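Local coordinates for protein GCN5-related N-acetyltransferase (Exiguobacterium sibiricum 255-15, PDB 3GYA) that probably transfers an acyl group, as GCN5-related N-acetyltransferases do, and binds coenzyme A, at residues Y109-L114 and T137-K142. Residues are numbered along the deposited sequence; the frame is centred on the assembly and turned at random. Where two conformers were deposited one is given.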
loop_
_atom_site.group_PDB
_atom_site.type_symbol
_atom_site.label_atom_id
_atom_site.label_comp_id
_atom_site.label_asym_id
_atom_site.label_seq_id
_atom_site.Cartn_x
_atom_site.Cartn_y
_atom_site.Cartn_z
ATOM N N TYR A 109 -5.818 13.922 0.483
ATOM C CA TYR A 109 -6.990 13.415 -0.221
ATOM C C TYR A 109 -8.172 13.334 0.735
ATOM O O TYR A 109 -8.003 13.087 1.939
ATOM C CB TYR A 109 -6.696 12.001 -0.788
ATOM C CG TYR A 109 -5.533 12.037 -1.742
ATOM C CD1 TYR A 109 -5.658 12.667 -2.978
ATOM C CD2 TYR A 109 -4.302 11.493 -1.405
ATOM C CE1 TYR A 109 -4.582 12.734 -3.873
ATOM C CE2 TYR A 109 -3.214 11.579 -2.277
ATOM C CZ TYR A 109 -3.363 12.202 -3.513
ATOM O OH TYR A 109 -2.325 12.300 -4.396
ATOM N N ASP A 110 -9.362 13.565 0.198
ATOM C CA ASP A 110 -10.587 13.478 0.979
ATOM C C ASP A 110 -11.279 12.132 0.842
ATOM O O ASP A 110 -12.310 11.892 1.492
ATOM C CB ASP A 110 -11.521 14.626 0.606
ATOM C CG ASP A 110 -10.904 15.971 0.911
ATOM O OD1 ASP A 110 -10.264 16.108 1.970
ATOM O OD2 ASP A 110 -11.031 16.888 0.092
ATOM N N ARG A 111 -10.712 11.266 -0.003
ATOM C CA ARG A 111 -11.219 9.914 -0.204
ATOM C C ARG A 111 -10.046 9.040 -0.591
ATOM O O ARG A 111 -9.207 9.477 -1.366
ATOM C CB ARG A 111 -12.272 9.895 -1.311
ATOM C CG ARG A 111 -12.865 8.537 -1.587
ATOM C CD ARG A 111 -13.988 8.631 -2.608
ATOM N NE ARG A 111 -15.167 9.237 -1.998
ATOM C CZ ARG A 111 -15.815 10.314 -2.460
ATOM N NH1 ARG A 111 -15.442 10.932 -3.585
ATOM N NH2 ARG A 111 -16.874 10.770 -1.799
ATOM N N LEU A 112 -9.976 7.821 -0.056
ATOM C CA LEU A 112 -8.994 6.834 -0.519
ATOM C C LEU A 112 -9.698 5.630 -1.106
ATOM O O LEU A 112 -10.690 5.148 -0.553
ATOM C CB LEU A 112 -8.080 6.362 0.603
ATOM C CG LEU A 112 -7.250 7.455 1.271
ATOM C CD1 LEU A 112 -6.406 6.834 2.382
ATOM C CD2 LEU A 112 -6.394 8.210 0.260
ATOM N N VAL A 113 -9.174 5.154 -2.224
ATOM C CA VAL A 113 -9.735 3.994 -2.914
ATOM C C VAL A 113 -8.636 2.982 -3.234
ATOM O O VAL A 113 -7.441 3.304 -3.244
ATOM C CB VAL A 113 -10.440 4.401 -4.234
ATOM C CG1 VAL A 113 -11.527 5.402 -3.954
ATOM C CG2 VAL A 113 -9.412 4.932 -5.267
ATOM N N LEU A 114 -9.060 1.756 -3.486
ATOM C CA LEU A 114 -8.124 0.684 -3.811
ATOM C C LEU A 114 -8.858 -0.445 -4.529
ATOM O O LEU A 114 -10.090 -0.528 -4.485
ATOM C CB LEU A 114 -7.452 0.184 -2.533
ATOM C CG LEU A 114 -8.309 -0.444 -1.434
ATOM C CD1 LEU A 114 -8.512 -1.975 -1.648
ATOM C CD2 LEU A 114 -7.714 -0.155 -0.050
ATOM N N THR A 137 -12.422 -1.655 -5.599
ATOM C CA THR A 137 -13.199 -2.566 -4.763
ATOM C C THR A 137 -13.548 -1.942 -3.411
ATOM O O THR A 137 -14.544 -2.341 -2.772
ATOM C CB THR A 137 -12.457 -3.902 -4.553
ATOM O OG1 THR A 137 -11.197 -3.676 -3.933
ATOM C CG2 THR A 137 -12.283 -4.664 -5.905
ATOM N N HIS A 138 -12.752 -0.961 -2.965
ATOM C CA HIS A 138 -12.948 -0.382 -1.627
ATOM C C HIS A 138 -12.732 1.118 -1.615
ATOM O O HIS A 138 -11.882 1.652 -2.360
ATOM C CB HIS A 138 -11.997 -1.022 -0.617
ATOM C CG HIS A 138 -12.284 -2.464 -0.349
ATOM N ND1 HIS A 138 -11.835 -3.473 -1.173
ATOM C CD2 HIS A 138 -12.986 -3.066 0.640
ATOM C CE1 HIS A 138 -12.254 -4.636 -0.703
ATOM N NE2 HIS A 138 -12.952 -4.419 0.397
ATOM N N THR A 139 -13.466 1.780 -0.735
ATOM C CA THR A 139 -13.433 3.236 -0.635
ATOM C C THR A 139 -13.580 3.662 0.826
ATOM O O THR A 139 -14.229 2.977 1.608
ATOM C CB THR A 139 -14.553 3.864 -1.521
ATOM O OG1 THR A 139 -14.278 5.247 -1.787
ATOM C CG2 THR A 139 -15.939 3.707 -0.872
ATOM N N LEU A 140 -12.984 4.795 1.169
ATOM C CA LEU A 140 -13.120 5.354 2.505
ATOM C C LEU A 140 -13.036 6.873 2.417
ATOM O O LEU A 140 -12.066 7.416 1.854
ATOM C CB LEU A 140 -12.045 4.801 3.431
ATOM C CG LEU A 140 -12.034 5.323 4.877
ATOM C CD1 LEU A 140 -13.342 5.008 5.608
ATOM C CD2 LEU A 140 -10.774 4.738 5.583
ATOM N N ASP A 141 -14.065 7.539 2.948
ATOM C CA ASP A 141 -14.094 8.989 3.020
ATOM C C ASP A 141 -13.324 9.482 4.241
ATOM O O ASP A 141 -13.346 8.842 5.300
ATOM C CB ASP A 141 -15.532 9.496 3.108
ATOM C CG ASP A 141 -16.302 9.349 1.795
ATOM O OD1 ASP A 141 -15.680 9.239 0.720
ATOM O OD2 ASP A 141 -17.550 9.378 1.859
ATOM N N LYS A 142 -12.719 10.660 4.111
ATOM C CA LYS A 142 -11.967 11.241 5.215
ATOM C C LYS A 142 -12.838 11.466 6.444
ATOM O O LYS A 142 -12.407 11.276 7.575
ATOM C CB LYS A 142 -11.316 12.554 4.789
ATOM C CG LYS A 142 -10.259 13.020 5.763
ATOM C CD LYS A 142 -10.214 14.508 5.885
ATOM C CE LYS A 142 -9.194 15.150 5.022
ATOM N NZ LYS A 142 -9.428 16.642 4.987
HETATM O O HOH W 1 -7.688 16.185 2.634
HETATM O O HOH W 2 -14.911 12.434 0.632
#
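D110 faces K142 through two contacts at the start of this antiparallel pair: its carbonyl O takes the backbone N of K142 from above the carbonyl plane, and its OD1 forms a weak salt bridge, 3.2 Å, with K142 NZ; a water hydrogen-bonded to D110 OD1 also reaches K142 NZ, weakly. R111 pairs with D141. With CG anti to the backbone N (chi1 -180°) and the chain bent at chi3, the guanidinium runs alongside the carboxylate, and NE reaches D141 OD1 at 2.8 Å, the two planes 57° apart. Were D141 an alanine, the guanidinium would probably lose its carboxylate mate and be free to turn into solvent. L112 exchanges two backbone bonds with L140, L112 N to L140 O and L140 N to L112 O, each 2.9 Å. V113 CA makes a CA-H...O contact with H138 O. L114 CD1 packs obliquely on the H138 ring, 3.7 Å from ND1, which in turn hydrogen-bonds T137 OG1, also held by the backbone N of S116. The O of L114 accepts from both T137 N and H138 N, so two residues oppose one: a classic beta bulge, which here closes the antiparallel strand pair 111-114/138-141 in the C-terminal half of the GNAT fold's mixed sheet.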